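Local coordinates for protein maltose operon transcriptional repressor (Staphylococcus aureus subsp. aureus Mu50, PDB 3HCW) that probably represses transcription of the maltose operon, its C-terminal fragment having the periplasmic-binding-protein-like fold of LacI-type repressors that sense small molecules, at residues I83-M86 and L87-S91; D103-Q107 and F108-D112; N115-A118 and S119-T123; N142-V145 and S146-R149. One frame throughout, in Å; residues are numbered along the deposited sequence. Where two conformers were deposited one is given.

Contact 1: residues I83-M86 and L87-S91; sequences IKQM and LIDES
Gln85 and Asp89 meet in a local i to i+4 contact on the last turns of helix 82-89. This helix is the crossover of the beta-alpha-beta unit between strands 71-74 and 94-97. Four backbone bonds carry the turn, from Leu87 N to Ile83 O through to Glu90 N to Met86 O. Glu90 N to Met86 O is 2.9 Å, and Glu90 is the first residue to leave helical geometry. Leu87 and Ile83 lie on the inner side. Leu87 packs on Phe72, Leu74 and Phe94 of the two strands, and Leu87 CG rests 3.3 Å from Ile83 O. Ile88 turns toward the loop that follows strand 94-97. Its CG1 lies beside the backbone N (chi1 -75°), so the branch runs back past the Lys84 carbonyl, with Ile88 CD1 at 3.4 Å from Lys84 O. Ile88 CD1 also comes within 4.1 Å of Gln85 OE1. On the outer side the Gln85 chain bends at its second torsion (chi2 -56°), which brings its amide over to the carboxylate of Asp89. The two planes are turned 72° apart. Gln85 NE2 stands 3.4 Å from Asp89 OD1 and 3.6 Å from Asp89 OD2.

Contact 2: residues D103-Q107 and F108-D112; sequences DIDHQ and FTHID
Asp105 receives the imidazole of His110 from above its carboxylate plane, an uncommon direction for a histidine-carboxylate bond. His110 NE2 donates to Asp105 OD2 at 2.9 Å, and the oxygen is met 68° out of the carboxylate plane. The ring and the carboxylate are nearly perpendicular. Seen from the ring, Asp105 OD2 lies at the edge, close to the ring plane. Asp105 is buried and its other oxygen, OD1, accepts from Thr101 N. His110 ND1 makes a weak bond to Gly98 O, so both ring nitrogens have partners and the rotation of the ring is probably fixed. A backbone bond adds a second tie from Asp105, Phe108 N to Asp105 O at 3.2 Å. This bond also comes in well above the carbonyl plane. It closes a short turn that begins as the 3-10 segment 104-106.

The Phe108 ring packs back on that turn. Its CG sits beside the backbone N (chi1 -53°), which lays one face under Gln107 CB. The CH-pi distance from Gln107 CB to the Phe108 ring centroid is 4.0 Å. Phe108 CD2 approaches Ile104 O obliquely at 3.3 Å. Outside the turn, Phe108 stacks with Phe94 and touches Ile88 of helix 82-89. The whole is a 3-10 turn leading into strand 110-113, tied to it by a side-chain bond, in the mixed, mostly parallel sheet of a periplasmic-binding-protein-like fold.

Contact 3: residues N115-A118 and S119-T123; sequences NILA and SENLT
Ser119 reaches back over the preceding turn of helix 115-129 to the carbonyls of Asn115 and Ile116. Ser119 CB passes 3.5 Å from Asn115 O. From there OG takes the position between the backbone N and the carbonyl carbon (chi1 49°). That puts Ser119 OG 2.8 Å from Asn115 O and equally 2.8 Å from Ile116 O. The serine was modelled in two conformers; these OG contacts hold for one and are doubtful for the other. One hydroxyl proton cannot fully serve both carbonyls, and which receives it is not settled. A serine hydroxyl turned back to the i-3 and i-4 carbonyls is a familiar alpha-helical feature. Asn115 O also accepts from Ser119 N, and Ile116 O from Glu120 N.

Glu120 extends beyond CG and runs next to Ile116 in the same direction. Glu120 OE2 rests 3.4 Å from Ile116 CG2, so one carboxylate oxygen meets that methyl. Asn121 and Leu117 are set at a slant to each other. Leu117 CD1 touches Asn121 OD1 at 3.8 Å, and Leu117 CG lies 3.9 Å from Asn121 ND2. Asn121 N bonds to Leu117 O at 2.7 Å. Farther along, Thr123 OG1 and Thr123 N both donate to Ser119 O.

The helix follows strand 110-113 in the binding-protein-like fold. Ala118 and Leu122 form the face packed on the sheet. Both touch Ile243 of strand 241-244, and Leu122 also meets Ala225 and Phe227 of strand 222-227. On another side Asn115 and Ile116 touch Asp148 of helix 144-159, while Thr123 packs on Phe153 of that helix.

Contact 4: residues N142-V145 and S146-R149; sequences NFEV and SKDR
Arg149 follows Val145 outward along a shared course, with a methyl group of the valine set over the arginine head. Val145 CG2 stands 3.4 Å above the guanidinium plane, over its centre. The Arg149 chain is extended from CG to NE, which carries the flat group out alongside the valine. Both lie at the start of helix 144-159, the crossover between strands 133-139 and 163-169. Its first turn joins them through Arg149 N to Val145 O at 2.9 Å.

Glu144 and Lys147 make a second such pair, though only for one of two modelled Glu144 conformers. In that copy Glu144 bends at its second torsion (chi2 54°), and Glu144 OE2 lies 3.4 Å from Lys147 CD. The lysine turns at its last torsion (chi4 75°). Lys147 NZ is then 3.7 Å from Glu144 OE2, a long and doubtful salt bridge. Lys147 NZ also gives a weak bond to Asn142 O at 3.3 Å, but Asn142 is poorly ordered. Phe143 is at the N-cap position, and Phe143 O accepts from Lys147 N at 3.1 Å.

Lys99 forms a salt bridge with Asp148. Lys147 thus appears loosely held, by one long and one weak interaction. Arg149 NE is held by Asn115 OD1, and NH1 adds a weak bond to Leu199 O and binds a glycerol, probably from the crystallisation liquor. With a methyl covering one face, this would limit the movement of a group beside a possible ligand pocket.

How the contacts relate
The four contacts follow in series along the chain. Strand 110-113 of contact 2 belongs to the mixed sheet, and the helices of contacts 1, 3 and 4 flank that sheet. Contacts 1 and 2 lie on the same side of the chain's centre, with centres 13 Å apart. They touch where Ile88 and Gln85 of helix 82-89 meet the 104-108 turn. Contact 3 begins just beyond contact 2, on helix 115-129. Contacts 3 and 4 have centres 12 Å apart and join helix 115-129 to the start of helix 144-159. Contacts 1 and 3 are farthest apart, about 32 Å between centres. Glycerol bound at Asp112, Asn115 and Arg149 relates contacts 2, 3 and 4 to a possible ligand pocket.

Contact 1: residues I83-M86 and L87-S91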
loop_
_atom_site.group_PDB
_atom_site.type_symbol
_atom_site.label_atom_id
_atom_site.label_comp_id
_atom_site.label_asym_id
_atom_site.label_seq_id
_atom_site.Cartn_x
_atom_site.Cartn_y
_atom_site.Cartn_z
ATOM N N ILE A 83 -6.397 7.936 -25.469
ATOM C CA ILE A 83 -6.205 6.487 -25.453
ATOM C C ILE A 83 -7.561 5.750 -25.433
ATOM O O ILE A 83 -7.669 4.649 -25.961
ATOM C CB ILE A 83 -5.170 6.040 -24.355
ATOM C CG1 ILE A 83 -4.813 4.552 -24.461
ATOM C CG2 ILE A 83 -5.635 6.387 -22.984
ATOM C CD1 ILE A 83 -5.573 3.635 -23.507
ATOM N N LYS A 84 -8.592 6.375 -24.861
ATOM C CA LYS A 84 -9.972 5.915 -25.047
ATOM C C LYS A 84 -10.388 6.101 -26.511
ATOM O O LYS A 84 -11.095 5.259 -27.064
ATOM C CB LYS A 84 -10.941 6.650 -24.109
ATOM C CG LYS A 84 -12.389 6.118 -24.123
ATOM C CD LYS A 84 -13.240 6.694 -22.988
ATOM C CE LYS A 84 -13.688 8.126 -23.266
ATOM N NZ LYS A 84 -14.327 8.750 -22.074
ATOM N N GLN A 85 -9.938 7.199 -27.128
ATOM C CA GLN A 85 -10.127 7.434 -28.568
ATOM C C GLN A 85 -9.399 6.417 -29.451
ATOM O O GLN A 85 -9.912 6.027 -30.501
ATOM C CB GLN A 85 -9.705 8.854 -28.963
ATOM C CG GLN A 85 -10.870 9.821 -29.147
ATOM C CD GLN A 85 -11.903 9.330 -30.158
ATOM O OE1 GLN A 85 -13.091 9.221 -29.843
ATOM N NE2 GLN A 85 -11.454 9.028 -31.376
ATOM N N MET A 86 -8.210 6.002 -29.011
ATOM C CA MET A 86 -7.408 4.980 -29.693
ATOM C C MET A 86 -8.182 3.663 -29.806
ATOM O O MET A 86 -8.344 3.139 -30.908
ATOM C CB MET A 86 -6.069 4.785 -28.960
ATOM C CG MET A 86 -5.085 3.787 -29.584
ATOM S SD MET A 86 -3.541 3.783 -28.647
ATOM C CE MET A 86 -2.778 5.247 -29.336
ATOM N N LEU A 87 -8.692 3.166 -28.678
ATOM C CA LEU A 87 -9.481 1.924 -28.641
ATOM C C LEU A 87 -10.795 2.019 -29.414
ATOM O O LEU A 87 -11.322 1.003 -29.868
ATOM C CB LEU A 87 -9.782 1.506 -27.201
ATOM C CG LEU A 87 -8.683 1.498 -26.140
ATOM C CD1 LEU A 87 -9.299 1.217 -24.790
ATOM C CD2 LEU A 87 -7.579 0.500 -26.446
ATOM N N ILE A 88 -11.320 3.236 -29.545
ATOM C CA ILE A 88 -12.514 3.489 -30.354
ATOM C C ILE A 88 -12.167 3.467 -31.845
ATOM O O ILE A 88 -12.865 2.821 -32.638
ATOM C CB ILE A 88 -13.229 4.805 -29.924
ATOM C CG1 ILE A 88 -13.979 4.576 -28.603
ATOM C CG2 ILE A 88 -14.203 5.303 -31.006
ATOM C CD1 ILE A 88 -14.329 5.840 -27.843
ATOM N N ASP A 89 -11.078 4.150 -32.208
ATOM C CA ASP A 89 -10.569 4.171 -33.589
ATOM C C ASP A 89 -10.202 2.778 -34.103
ATOM O O ASP A 89 -10.534 2.416 -35.235
ATOM C CB ASP A 89 -9.343 5.089 -33.705
ATOM C CG ASP A 89 -9.698 6.566 -33.636
ATOM O OD1 ASP A 89 -8.933 7.330 -33.004
ATOM O OD2 ASP A 89 -10.736 6.966 -34.211
ATOM N N GLU A 90 -9.538 1.997 -33.252
ATOM C CA GLU A 90 -8.985 0.708 -33.656
ATOM C C GLU A 90 -9.847 -0.482 -33.220
ATOM O O GLU A 90 -9.351 -1.606 -33.088
ATOM C CB GLU A 90 -7.536 0.581 -33.178
ATOM C CG GLU A 90 -6.713 1.841 -33.456
ATOM C CD GLU A 90 -5.391 1.569 -34.144
ATOM O OE1 GLU A 90 -4.961 2.428 -34.943
ATOM O OE2 GLU A 90 -4.782 0.507 -33.891
ATOM N N SER A 91 -11.137 -0.203 -33.005
ATOM C CA SER A 91 -12.202 -1.196 -32.762
ATOM C C SER A 91 -11.994 -2.218 -31.629
ATOM O O SER A 91 -12.557 -3.318 -31.671
ATOM C CB SER A 91 -12.576 -1.910 -34.065
ATOM O OG SER A 91 -13.380 -1.075 -34.875
#

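Contact 2: residues D103-Q107 and F108-D112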
loop_
_atom_site.group_PDB
_atom_site.type_symbol
_atom_site.label_atom_id
_atom_site.label_comp_id
_atom_site.label_asym_id
_atom_site.label_seq_id
_atom_site.Cartn_x
_atom_site.Cartn_y
_atom_site.Cartn_z
ATOM N N ASP A 103 -21.620 11.332 -25.533
ATOM C CA ASP A 103 -22.626 10.616 -26.325
ATOM C C ASP A 103 -22.200 9.205 -26.718
ATOM O O ASP A 103 -22.989 8.268 -26.595
ATOM C CB ASP A 103 -23.021 11.409 -27.574
ATOM C CG ASP A 103 -24.491 11.789 -27.584
ATOM O OD1 ASP A 103 -25.326 10.978 -27.122
ATOM O OD2 ASP A 103 -24.814 12.894 -28.073
ATOM N N ILE A 104 -20.959 9.052 -27.179
ATOM C CA ILE A 104 -20.445 7.729 -27.576
ATOM C C ILE A 104 -20.293 6.757 -26.398
ATOM O O ILE A 104 -20.313 5.544 -26.594
ATOM C CB ILE A 104 -19.122 7.811 -28.390
ATOM C CG1 ILE A 104 -18.060 8.625 -27.630
ATOM C CG2 ILE A 104 -19.401 8.363 -29.792
ATOM C CD1 ILE A 104 -16.708 8.747 -28.334
ATOM N N ASP A 105 -20.178 7.301 -25.184
ATOM C CA ASP A 105 -20.075 6.509 -23.955
ATOM C C ASP A 105 -21.289 5.626 -23.666
ATOM O O ASP A 105 -21.197 4.696 -22.865
ATOM C CB ASP A 105 -19.786 7.409 -22.754
ATOM C CG ASP A 105 -18.315 7.706 -22.593
ATOM O OD1 ASP A 105 -17.975 8.868 -22.301
ATOM O OD2 ASP A 105 -17.493 6.776 -22.749
ATOM N N HIS A 106 -22.410 5.918 -24.328
ATOM C CA HIS A 106 -23.597 5.058 -24.314
ATOM C C HIS A 106 -23.319 3.648 -24.859
ATOM O O HIS A 106 -23.964 2.677 -24.454
ATOM C CB HIS A 106 -24.733 5.705 -25.121
ATOM C CG HIS A 106 -25.367 6.886 -24.448
ATOM N ND1 HIS A 106 -25.953 6.810 -23.204
ATOM C CD2 HIS A 106 -25.527 8.166 -24.860
ATOM C CE1 HIS A 106 -26.430 7.995 -22.869
ATOM N NE2 HIS A 106 -26.183 8.837 -23.857
ATOM N N GLN A 107 -22.352 3.552 -25.774
ATOM C CA GLN A 107 -21.962 2.286 -26.394
ATOM C C GLN A 107 -21.091 1.416 -25.487
ATOM O O GLN A 107 -21.047 0.195 -25.651
ATOM C CB GLN A 107 -21.217 2.537 -27.717
ATOM C CG GLN A 107 -21.949 3.421 -28.731
ATOM C CD GLN A 107 -23.383 2.978 -28.978
ATOM O OE1 GLN A 107 -24.328 3.718 -28.704
ATOM N NE2 GLN A 107 -23.551 1.761 -29.487
ATOM N N PHE A 108 -20.400 2.048 -24.539
ATOM C CA PHE A 108 -19.355 1.382 -23.763
ATOM C C PHE A 108 -19.689 1.260 -22.283
ATOM O O PHE A 108 -20.019 2.250 -21.636
ATOM C CB PHE A 108 -18.020 2.098 -23.977
ATOM C CG PHE A 108 -17.659 2.245 -25.427
ATOM C CD1 PHE A 108 -17.219 1.142 -26.160
ATOM C CD2 PHE A 108 -17.801 3.472 -26.075
ATOM C CE1 PHE A 108 -16.908 1.263 -27.515
ATOM C CE2 PHE A 108 -17.497 3.607 -27.431
ATOM C CZ PHE A 108 -17.045 2.503 -28.153
ATOM N N THR A 109 -19.621 0.035 -21.768
ATOM C CA THR A 109 -19.903 -0.232 -20.360
ATOM C C THR A 109 -18.943 0.506 -19.431
ATOM O O THR A 109 -17.724 0.449 -19.611
ATOM C CB THR A 109 -19.890 -1.749 -20.063
ATOM O OG1 THR A 109 -20.969 -2.361 -20.770
ATOM C CG2 THR A 109 -20.083 -2.032 -18.574
ATOM N N HIS A 110 -19.517 1.224 -18.466
ATOM C CA HIS A 110 -18.762 1.884 -17.413
ATOM C C HIS A 110 -19.098 1.273 -16.056
ATOM O O HIS A 110 -20.238 0.875 -15.799
ATOM C CB HIS A 110 -19.077 3.374 -17.386
ATOM C CG HIS A 110 -18.421 4.158 -18.478
ATOM N ND1 HIS A 110 -17.460 5.115 -18.233
ATOM C CD2 HIS A 110 -18.601 4.144 -19.819
ATOM C CE1 HIS A 110 -17.076 5.655 -19.377
ATOM N NE2 HIS A 110 -17.753 5.083 -20.354
ATOM N N ILE A 111 -18.090 1.196 -15.195
ATOM C CA ILE A 111 -18.260 0.726 -13.826
ATOM C C ILE A 111 -17.749 1.825 -12.897
ATOM O O ILE A 111 -16.593 2.212 -12.967
ATOM C CB ILE A 111 -17.538 -0.639 -13.582
ATOM C CG1 ILE A 111 -18.262 -1.786 -14.306
ATOM C CG2 ILE A 111 -17.506 -0.989 -12.115
ATOM C CD1 ILE A 111 -17.681 -2.138 -15.623
ATOM N N ASP A 112 -18.620 2.344 -12.041
ATOM C CA ASP A 112 -18.252 3.463 -11.181
ATOM C C ASP A 112 -18.865 3.314 -9.784
ATOM O O ASP A 112 -19.704 2.429 -9.559
ATOM C CB ASP A 112 -18.735 4.763 -11.835
ATOM C CG ASP A 112 -17.879 5.976 -11.481
ATOM O OD1 ASP A 112 -16.850 5.834 -10.791
ATOM O OD2 ASP A 112 -18.254 7.094 -11.895
#

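Contact 3: residues N115-A118 and S119-T123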
loop_
_atom_site.group_PDB
_atom_site.type_symbol
_atom_site.label_atom_id
_atom_site.label_comp_id
_atom_site.label_asym_id
_atom_site.label_seq_id
_atom_site.Cartn_x
_atom_site.Cartn_y
_atom_site.Cartn_z
ATOM N N ASN A 115 -20.033 9.047 -7.044
ATOM C CA ASN A 115 -19.024 9.830 -6.336
ATOM C C ASN A 115 -19.555 11.146 -5.796
ATOM O O ASN A 115 -18.995 11.717 -4.853
ATOM C CB ASN A 115 -17.760 10.018 -7.194
ATOM C CG ASN A 115 -16.739 8.921 -6.967
ATOM O OD1 ASN A 115 -16.347 8.645 -5.829
ATOM N ND2 ASN A 115 -16.273 8.311 -8.051
ATOM N N ILE A 116 -20.653 11.612 -6.380
ATOM C CA ILE A 116 -21.383 12.738 -5.816
ATOM C C ILE A 116 -22.049 12.332 -4.489
ATOM O O ILE A 116 -21.842 12.975 -3.467
ATOM C CB ILE A 116 -22.370 13.332 -6.821
ATOM C CG1 ILE A 116 -21.591 13.854 -8.046
ATOM C CG2 ILE A 116 -23.188 14.420 -6.155
ATOM C CD1 ILE A 116 -22.414 14.488 -9.145
ATOM N N LEU A 117 -22.782 11.232 -4.501
ATOM C CA LEU A 117 -23.469 10.737 -3.315
ATOM C C LEU A 117 -22.479 10.392 -2.202
ATOM O O LEU A 117 -22.671 10.796 -1.041
ATOM C CB LEU A 117 -24.362 9.531 -3.683
ATOM C CG LEU A 117 -25.251 8.862 -2.633
ATOM C CD1 LEU A 117 -26.114 9.879 -1.884
ATOM C CD2 LEU A 117 -26.117 7.813 -3.291
ATOM N N ALA A 118 -21.387 9.714 -2.565
ATOM C CA ALA A 118 -20.338 9.353 -1.600
ATOM C C ALA A 118 -19.834 10.585 -0.860
ATOM O O ALA A 118 -19.797 10.594 0.391
ATOM C CB ALA A 118 -19.187 8.622 -2.281
ATOM N N SER A 119 -19.506 11.630 -1.633
ATOM C CA SER A 119 -19.026 12.885 -1.051
ATOM C C SER A 119 -20.096 13.609 -0.249
ATOM O O SER A 119 -19.800 14.157 0.824
ATOM C CB SER A 119 -18.408 13.813 -2.108
ATOM O OG SER A 119 -19.241 13.961 -3.241
ATOM N N GLU A 120 -21.332 13.602 -0.753
ATOM C CA GLU A 120 -22.451 14.196 -0.047
ATOM C C GLU A 120 -22.681 13.517 1.296
ATOM O O GLU A 120 -22.940 14.195 2.271
ATOM C CB GLU A 120 -23.716 14.111 -0.885
ATOM C CG GLU A 120 -23.782 15.180 -1.923
ATOM C CD GLU A 120 -24.960 15.069 -2.839
ATOM O OE1 GLU A 120 -25.810 14.166 -2.640
ATOM O OE2 GLU A 120 -25.021 15.905 -3.765
ATOM N N ASN A 121 -22.591 12.184 1.322
ATOM C CA ASN A 121 -22.679 11.414 2.553
ATOM C C ASN A 121 -21.586 11.794 3.544
ATOM O O ASN A 121 -21.854 11.954 4.738
ATOM C CB ASN A 121 -22.598 9.910 2.268
ATOM C CG ASN A 121 -23.827 9.387 1.594
ATOM O OD1 ASN A 121 -24.884 9.995 1.671
ATOM N ND2 ASN A 121 -23.697 8.250 0.912
ATOM N N LEU A 122 -20.357 11.928 3.045
ATOM C CA LEU A 122 -19.232 12.299 3.897
ATOM C C LEU A 122 -19.373 13.730 4.392
ATOM O O LEU A 122 -19.206 13.980 5.596
ATOM C CB LEU A 122 -17.892 12.105 3.177
ATOM C CG LEU A 122 -16.602 12.274 3.987
ATOM C CD1 LEU A 122 -16.379 11.070 4.878
ATOM C CD2 LEU A 122 -15.402 12.464 3.055
ATOM N N THR A 123 -19.696 14.650 3.474
ATOM C CA THR A 123 -19.828 16.064 3.823
ATOM C C THR A 123 -20.963 16.257 4.837
ATOM O O THR A 123 -20.813 17.022 5.771
ATOM C CB THR A 123 -20.055 16.998 2.577
ATOM O OG1 THR A 123 -19.084 16.718 1.553
ATOM C CG2 THR A 123 -19.930 18.467 2.971
#

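Contact 4: residues N142-V145 and S146-R149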
loop_
_atom_site.group_PDB
_atom_site.type_symbol
_atom_site.label_atom_id
_atom_site.label_comp_id
_atom_site.label_asym_id
_atom_site.label_seq_id
_atom_site.Cartn_x
_atom_site.Cartn_y
_atom_site.Cartn_z
ATOM N N ASN A 142 -7.682 17.018 -14.656
ATOM C CA ASN A 142 -9.113 17.229 -14.861
ATOM C C ASN A 142 -9.905 15.922 -14.714
ATOM O O ASN A 142 -10.713 15.570 -15.582
ATOM C CB ASN A 142 -9.369 17.893 -16.224
ATOM C CG ASN A 142 -8.613 19.210 -16.392
ATOM O OD1 ASN A 142 -8.423 19.964 -15.435
ATOM N ND2 ASN A 142 -8.183 19.489 -17.619
ATOM N N PHE A 143 -9.665 15.215 -13.609
ATOM C CA PHE A 143 -10.262 13.902 -13.364
ATOM C C PHE A 143 -11.709 14.013 -12.919
ATOM O O PHE A 143 -12.042 14.836 -12.066
ATOM C CB PHE A 143 -9.443 13.110 -12.342
ATOM C CG PHE A 143 -8.063 12.771 -12.821
ATOM C CD1 PHE A 143 -7.881 11.943 -13.933
ATOM C CD2 PHE A 143 -6.946 13.290 -12.178
ATOM C CE1 PHE A 143 -6.605 11.634 -14.389
ATOM C CE2 PHE A 143 -5.667 12.988 -12.624
ATOM C CZ PHE A 143 -5.494 12.161 -13.732
ATOM N N GLU A 144 -12.554 13.171 -13.508
ATOM C CA GLU A 144 -13.980 13.208 -13.225
ATOM C C GLU A 144 -14.326 12.831 -11.781
ATOM O O GLU A 144 -15.311 13.309 -11.251
ATOM C CB GLU A 144 -14.749 12.349 -14.235
ATOM C CG GLU A 144 -15.321 13.131 -15.431
ATOM C CD GLU A 144 -14.284 13.975 -16.182
ATOM O OE1 GLU A 144 -13.185 13.469 -16.494
ATOM O OE2 GLU A 144 -14.581 15.152 -16.472
ATOM N N VAL A 145 -13.500 11.999 -11.146
ATOM C CA VAL A 145 -13.700 11.607 -9.747
ATOM C C VAL A 145 -13.561 12.846 -8.837
ATOM O O VAL A 145 -14.383 13.080 -7.937
ATOM C CB VAL A 145 -12.762 10.407 -9.336
ATOM C CG1 VAL A 145 -11.383 10.549 -9.950
ATOM C CG2 VAL A 145 -12.649 10.264 -7.818
ATOM N N SER A 146 -12.541 13.648 -9.132
ATOM C CA SER A 146 -12.313 14.938 -8.507
ATOM C C SER A 146 -13.511 15.873 -8.693
ATOM O O SER A 146 -14.032 16.398 -7.704
ATOM C CB SER A 146 -11.011 15.558 -9.045
ATOM O OG SER A 146 -10.741 16.813 -8.453
ATOM N N LYS A 147 -13.973 16.034 -9.939
ATOM C CA LYS A 147 -15.135 16.885 -10.241
ATOM C C LYS A 147 -16.401 16.437 -9.503
ATOM O O LYS A 147 -17.143 17.262 -8.974
ATOM C CB LYS A 147 -15.430 16.917 -11.747
ATOM C CG LYS A 147 -14.399 17.625 -12.618
ATOM C CD LYS A 147 -14.858 17.564 -14.081
ATOM C CE LYS A 147 -14.114 18.546 -14.978
ATOM N NZ LYS A 147 -12.729 18.106 -15.285
ATOM N N ASP A 148 -16.650 15.131 -9.504
ATOM C CA ASP A 148 -17.807 14.551 -8.813
ATOM C C ASP A 148 -17.780 14.744 -7.293
ATOM O O ASP A 148 -18.787 15.089 -6.708
ATOM C CB ASP A 148 -17.906 13.063 -9.112
ATOM C CG ASP A 148 -18.440 12.773 -10.486
ATOM O OD1 ASP A 148 -18.674 11.577 -10.772
ATOM O OD2 ASP A 148 -18.632 13.728 -11.271
ATOM N N ARG A 149 -16.619 14.518 -6.676
ATOM C CA ARG A 149 -16.472 14.647 -5.221
ATOM C C ARG A 149 -16.487 16.108 -4.758
ATOM O O ARG A 149 -17.066 16.415 -3.717
ATOM C CB ARG A 149 -15.244 13.876 -4.703
ATOM C CG ARG A 149 -15.405 12.347 -4.819
ATOM C CD ARG A 149 -14.185 11.574 -4.324
ATOM N NE ARG A 149 -14.295 10.146 -4.641
ATOM C CZ ARG A 149 -13.286 9.271 -4.613
ATOM N NH1 ARG A 149 -12.062 9.657 -4.284
ATOM N NH2 ARG A 149 -13.502 8.002 -4.942
#